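Local coordinates for protein transcription factor tau 138 kDa subunit (Saccharomyces cerevisiae, PDB 5AIM) that helps activate tRNA and 5S RNA genes as part of TFIIIC, here represented by its central extended winged-helix domain, at residues 9-12 and 13-17; 18-21 and 22-26; 86-89 and 90-94. All coordinates share one frame; numbering follows the deposited sequence. Where two conformers were deposited one is given.

All three interactions are local contacts within helices of this extended winged-helix domain. Interactions 1 and 2 follow each other directly on helix 5-24, their centres about 14 Å apart, the second closing the helix at its C-terminal end. Interaction 3 comes last in the chain, at the start of helix 87-96, which packs on strands 28-30 and 78-81 of the three-stranded antiparallel sheet. Its centre is about 15 Å from that of interaction 2 and about 27 Å from that of interaction 1, across the domain's centre. The set thus runs from the long N-terminal helix, packed on helices 33-43 and 52-63, to the last helix, packed on the sheet.

Interaction 1: 9-12 and 13-17; sequences LRSL and QRQRA
Leu9 O takes the backbone N-H of Gln13 and also a hydrogen from a water, 2.8 Å from that oxygen, which in turn accepts from Arg16 NH1 at 2.9 Å. The water lies in the plane of the Arg16 guanidinium, at its edge, and so links residues almost two turns apart. At Arg10 the carbonyl oxygen sits over the centre of the Arg14 guanidinium, 3.7 Å above its plane, while Arg14 NH1 comes within 3.7 Å of Arg10 CB. The Arg14 chain, bent at its third torsion (-60°), is laid back along the helix by this turn. Ser11 meets the same group through its backbone, with CA 3.5 Å from Arg14 NH2. Its hydroxyl OG receives a weak bond from Gln15 NE2 at 3.3 Å, and a second hydrogen bond joins it to Asp57. Leu12 crosses the Gln15 side chain, its CD2 4.0 Å from NE2, and its carbonyl takes the N-H of Arg16. On helix 52-63, Asp57 also forms a salt bridge with Arg14 NE. Thus helix 5-24 of the winged-helix domain is joined by polar contacts to helix 52-63, while Gln13, Arg14 and Ala17 touch helix 33-43.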
# COMPACT_ATOMS: atom_id res chain seq x y z
N LEU A 9 13.10 -3.64 -12.56
CA LEU A 9 12.26 -4.84 -12.52
C LEU A 9 11.84 -5.18 -11.09
O LEU A 9 10.68 -5.57 -10.85
CB LEU A 9 12.98 -6.02 -13.18
CG LEU A 9 13.08 -5.92 -14.70
CD1 LEU A 9 14.08 -6.93 -15.23
CD2 LEU A 9 11.71 -6.13 -15.34
N ARG A 10 12.76 -5.07 -10.14
CA ARG A 10 12.42 -5.29 -8.73
C ARG A 10 11.36 -4.29 -8.24
O ARG A 10 10.43 -4.65 -7.49
CB ARG A 10 13.66 -5.24 -7.84
CG ARG A 10 14.59 -6.44 -8.01
CD ARG A 10 15.59 -6.54 -6.87
NE ARG A 10 16.40 -5.33 -6.73
CZ ARG A 10 17.55 -5.12 -7.37
NH1 ARG A 10 18.04 -6.02 -8.21
NH2 ARG A 10 18.21 -3.99 -7.17
N SER A 11 11.50 -3.03 -8.64
CA SER A 11 10.46 -2.04 -8.31
C SER A 11 9.08 -2.48 -8.84
O SER A 11 8.06 -2.42 -8.13
CB SER A 11 10.81 -0.66 -8.87
OG SER A 11 9.69 0.21 -8.84
N LEU A 12 9.04 -2.91 -10.10
CA LEU A 12 7.77 -3.41 -10.65
C LEU A 12 7.23 -4.63 -9.90
O LEU A 12 6.00 -4.76 -9.67
CB LEU A 12 7.91 -3.73 -12.13
CG LEU A 12 8.21 -2.54 -13.03
CD1 LEU A 12 8.44 -3.01 -14.45
CD2 LEU A 12 7.09 -1.50 -12.98
N GLN A 13 8.12 -5.55 -9.53
CA GLN A 13 7.71 -6.71 -8.73
C GLN A 13 7.06 -6.27 -7.41
O GLN A 13 5.99 -6.78 -7.00
CB GLN A 13 8.91 -7.62 -8.47
CG GLN A 13 8.56 -8.91 -7.74
CD GLN A 13 9.78 -9.73 -7.37
OE1 GLN A 13 10.90 -9.22 -7.34
NE2 GLN A 13 9.57 -11.01 -7.09
N ARG A 14 7.71 -5.32 -6.74
CA ARG A 14 7.15 -4.80 -5.49
C ARG A 14 5.79 -4.11 -5.70
O ARG A 14 4.86 -4.29 -4.88
CB ARG A 14 8.14 -3.86 -4.78
CG ARG A 14 9.36 -4.60 -4.25
CD ARG A 14 10.27 -3.70 -3.43
NE ARG A 14 10.79 -2.57 -4.20
CZ ARG A 14 11.99 -2.51 -4.78
NH1 ARG A 14 12.84 -3.53 -4.71
NH2 ARG A 14 12.33 -1.41 -5.44
N GLN A 15 5.65 -3.34 -6.77
CA GLN A 15 4.34 -2.78 -7.11
C GLN A 15 3.26 -3.86 -7.36
O GLN A 15 2.11 -3.73 -6.88
CB GLN A 15 4.45 -1.82 -8.29
CG GLN A 15 5.26 -0.57 -7.98
CD GLN A 15 5.31 0.38 -9.14
OE1 GLN A 15 4.28 0.91 -9.55
NE2 GLN A 15 6.50 0.62 -9.67
N ARG A 16 3.61 -4.91 -8.09
CA ARG A 16 2.65 -6.01 -8.26
C ARG A 16 2.25 -6.61 -6.92
O ARG A 16 1.06 -6.95 -6.70
CB ARG A 16 3.22 -7.11 -9.16
CG ARG A 16 3.36 -6.71 -10.63
CD ARG A 16 3.56 -7.95 -11.52
NE ARG A 16 4.66 -8.80 -11.06
CZ ARG A 16 5.95 -8.62 -11.36
NH1 ARG A 16 6.35 -7.61 -12.12
NH2 ARG A 16 6.85 -9.47 -10.88
N ALA A 17 3.23 -6.78 -6.03
CA ALA A 17 2.95 -7.32 -4.69
C ALA A 17 2.00 -6.41 -3.90
O ALA A 17 1.03 -6.87 -3.29
CB ALA A 17 4.23 -7.53 -3.91
O HOH W 1 9.16 -7.23 -12.58

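Interaction 2: 18-21 and 22-26; sequences ILKV and MNTIG
Val21 and Ile25 cross over the last turn of helix 5-24, which ends in a Schellman motif at Gly26, where the backbone takes a positive phi of 108°. Methyl CG1 of Val21 lies 4.1 Å from CD1 of Ile25. The Ile25 branch CG1 stands between the backbone N and carbonyl carbon (chi1 68°), which brings CG1 to 3.3 Å from Val21 O. One turn earlier on the buried side, Met22 CG rests 4.4 Å from Ile18 CG2 while the bent thioether chain leads away from the contact. Phe35 of helix 33-43 covers Val21 and Met22, and Ile18 packs on helix 52-63; this end of the helix therefore belongs to the hydrophobic core of the winged-helix domain. The polar side chains lie on the exposed side, beside Leu19. Asn23 turns its amide back so that ND2 donates to Leu19 O at 3.2 Å, the oxygen lying near the amide plane, and the Lys20 chain passes obliquely by Thr24, with CD 4.0 Å from OG1. Asn23 and Thr24 each add a side-chain donor to the carbonyl that their own backbone N-H uses. At Lys20 O, Thr24 N and Thr24 OG1 arrive from opposite faces of the carbonyl plane, the hydroxyl donating at 2.8 Å.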
# COMPACT_ATOMS: atom_id res chain seq x y z
N ILE A 18 2.30 -5.11 -3.89
CA ILE A 18 1.44 -4.15 -3.20
C ILE A 18 0.01 -4.25 -3.74
O ILE A 18 -0.96 -4.29 -2.97
CB ILE A 18 1.98 -2.72 -3.39
CG1 ILE A 18 3.29 -2.56 -2.60
CG2 ILE A 18 0.99 -1.67 -2.92
CD1 ILE A 18 4.14 -1.39 -3.06
N LEU A 19 -0.12 -4.29 -5.06
CA LEU A 19 -1.44 -4.40 -5.66
C LEU A 19 -2.19 -5.69 -5.26
O LEU A 19 -3.38 -5.65 -4.88
CB LEU A 19 -1.31 -4.31 -7.18
CG LEU A 19 -2.60 -4.11 -7.97
CD1 LEU A 19 -3.22 -2.78 -7.65
CD2 LEU A 19 -2.30 -4.20 -9.45
N LYS A 20 -1.50 -6.83 -5.35
CA LYS A 20 -2.12 -8.10 -4.98
C LYS A 20 -2.53 -8.14 -3.50
O LYS A 20 -3.63 -8.61 -3.14
CB LYS A 20 -1.20 -9.29 -5.31
CG LYS A 20 -1.70 -10.66 -4.84
CD LYS A 20 -3.05 -11.04 -5.43
CE LYS A 20 -2.91 -11.56 -6.85
NZ LYS A 20 -4.25 -11.77 -7.47
N VAL A 21 -1.65 -7.64 -2.64
CA VAL A 21 -1.95 -7.58 -1.21
C VAL A 21 -3.15 -6.66 -0.96
O VAL A 21 -4.05 -7.02 -0.20
CB VAL A 21 -0.72 -7.13 -0.40
CG1 VAL A 21 -1.09 -6.79 1.03
CG2 VAL A 21 0.33 -8.22 -0.44
N MET A 22 -3.17 -5.50 -1.62
CA MET A 22 -4.30 -4.60 -1.45
C MET A 22 -5.60 -5.27 -1.86
O MET A 22 -6.61 -5.14 -1.15
CB MET A 22 -4.09 -3.30 -2.21
CG MET A 22 -3.10 -2.36 -1.53
SD MET A 22 -3.67 -1.74 0.07
CE MET A 22 -5.04 -0.71 -0.44
N ASN A 23 -5.61 -5.99 -2.98
CA ASN A 23 -6.82 -6.74 -3.31
C ASN A 23 -7.17 -7.78 -2.26
O ASN A 23 -8.34 -7.92 -1.86
CB ASN A 23 -6.70 -7.41 -4.67
CG ASN A 23 -7.12 -6.50 -5.80
OD1 ASN A 23 -8.30 -6.46 -6.17
ND2 ASN A 23 -6.18 -5.75 -6.32
N THR A 24 -6.17 -8.52 -1.80
CA THR A 24 -6.38 -9.59 -0.83
C THR A 24 -6.99 -9.09 0.49
O THR A 24 -7.91 -9.71 1.02
CB THR A 24 -5.08 -10.35 -0.57
OG1 THR A 24 -4.61 -10.92 -1.80
CG2 THR A 24 -5.29 -11.48 0.42
N ILE A 25 -6.48 -7.97 1.00
CA ILE A 25 -6.91 -7.49 2.32
C ILE A 25 -8.17 -6.61 2.32
O ILE A 25 -8.56 -6.11 3.37
CB ILE A 25 -5.76 -6.77 3.05
CG1 ILE A 25 -5.40 -5.47 2.34
CG2 ILE A 25 -4.56 -7.72 3.18
CD1 ILE A 25 -4.16 -4.78 2.88
N GLY A 26 -8.80 -6.45 1.16
CA GLY A 26 -10.11 -5.81 1.09
C GLY A 26 -10.12 -4.43 0.47
O GLY A 26 -11.16 -3.77 0.44

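Interaction 3: 86-89 and 90-94; sequences GEDA and IQRYI
Asp88 and Arg92 form the one salt bridge between 86-89 and 90-94. Asp88 OD2 takes two of the guanidinium nitrogens side-on: Arg92 NE at 2.6 Å, from above the carboxylate plane, and Arg92 NH2 at 2.7 Å, nearly in line with the C-O bond. The two flat groups are turned 54° apart, and Ala89 CA lies over one face of the Arg92 guanidinium, 3.3 Å from its plane and offset toward the rim.

Among the hydrogen bonds, the Gln91 amide donates through NE2 to Glu87 OE2 at 2.7 Å in the conformer described, the planes turned against each other. That oxygen also forms a salt bridge with Arg70 of strand 68-71, whose charge would probably favour the ionised acid. In the backbone, Gly86 occupies the N-cap position and its carbonyl accepts from Ile90 N at 3.3 Å; a phi of 99° there calls for glycine. The Tyr93 hydroxyl is hydrogen-bonded to Tyr30 N of strand 28-30.

With CG1 anti to the carbonyl carbon (chi1 -64°), Ile90 makes apolar contacts with Val28 and Phe81 of the sheet. An alanine here is likely to open a gap beneath the helix, leaving Val28 and Phe81 less well covered. The salt bridge and the amide-carboxylate hydrogen bond thus join residues of successive turns at the start of an amphipathic helix packed against the sheet of the extended winged-helix domain.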
# COMPACT_ATOMS: atom_id res chain seq x y z
N GLY A 86 -14.68 2.03 -3.16
CA GLY A 86 -15.91 2.66 -2.67
C GLY A 86 -15.75 3.28 -1.30
O GLY A 86 -15.11 2.71 -0.42
N GLU A 87 -16.35 4.45 -1.10
CA GLU A 87 -16.17 5.19 0.14
C GLU A 87 -16.81 4.48 1.33
O GLU A 87 -16.37 4.65 2.47
CB GLU A 87 -16.75 6.60 0.01
CG GLU A 87 -16.46 7.49 1.21
CD GLU A 87 -14.98 7.75 1.41
OE1 GLU A 87 -14.24 7.81 0.40
OE2 GLU A 87 -14.56 7.89 2.58
N ASP A 88 -17.85 3.69 1.07
CA ASP A 88 -18.47 2.91 2.13
C ASP A 88 -17.45 1.99 2.79
O ASP A 88 -17.35 1.93 4.02
CB ASP A 88 -19.65 2.10 1.59
CG ASP A 88 -20.31 1.25 2.65
OD1 ASP A 88 -21.16 1.78 3.40
OD2 ASP A 88 -19.99 0.04 2.74
N ALA A 89 -16.67 1.29 1.97
CA ALA A 89 -15.64 0.38 2.47
C ALA A 89 -14.55 1.13 3.22
O ALA A 89 -14.07 0.68 4.27
CB ALA A 89 -15.04 -0.39 1.31
N ILE A 90 -14.17 2.30 2.70
CA ILE A 90 -13.15 3.11 3.34
C ILE A 90 -13.64 3.53 4.73
O ILE A 90 -12.92 3.36 5.73
CB ILE A 90 -12.79 4.35 2.48
CG1 ILE A 90 -12.16 3.91 1.16
CG2 ILE A 90 -11.83 5.28 3.23
CD1 ILE A 90 -11.96 5.03 0.16
N GLN A 91 -14.86 4.06 4.81
CA GLN A 91 -15.39 4.50 6.09
C GLN A 91 -15.60 3.32 7.05
O GLN A 91 -15.35 3.45 8.25
CB GLN A 91 -16.69 5.29 5.91
CG GLN A 91 -16.48 6.63 5.22
CD GLN A 91 -15.49 7.53 5.94
OE1 GLN A 91 -15.33 7.44 7.16
NE2 GLN A 91 -14.83 8.40 5.20
N ARG A 92 -16.03 2.18 6.52
CA ARG A 92 -16.17 0.98 7.35
C ARG A 92 -14.82 0.59 7.94
O ARG A 92 -14.72 0.28 9.14
CB ARG A 92 -16.77 -0.19 6.55
CG ARG A 92 -18.28 -0.28 6.64
CD ARG A 92 -18.83 -1.57 6.04
NE ARG A 92 -18.92 -1.52 4.58
CZ ARG A 92 -18.04 -2.06 3.74
NH1 ARG A 92 -16.97 -2.72 4.19
NH2 ARG A 92 -18.23 -1.95 2.44
N TYR A 93 -13.78 0.63 7.12
CA TYR A 93 -12.44 0.34 7.60
C TYR A 93 -11.99 1.36 8.66
O TYR A 93 -11.48 0.98 9.72
CB TYR A 93 -11.44 0.31 6.44
CG TYR A 93 -10.01 0.04 6.84
CD1 TYR A 93 -9.54 -1.26 6.98
CD2 TYR A 93 -9.13 1.08 7.08
CE1 TYR A 93 -8.22 -1.51 7.35
CE2 TYR A 93 -7.81 0.85 7.44
CZ TYR A 93 -7.37 -0.45 7.58
OH TYR A 93 -6.06 -0.67 7.94
N ILE A 94 -12.19 2.65 8.40
CA ILE A 94 -11.83 3.68 9.39
C ILE A 94 -12.55 3.43 10.71
O ILE A 94 -11.95 3.52 11.78
CB ILE A 94 -12.15 5.10 8.88
CG1 ILE A 94 -11.21 5.45 7.72
CG2 ILE A 94 -12.03 6.15 10.01
CD1 ILE A 94 -11.64 6.68 6.94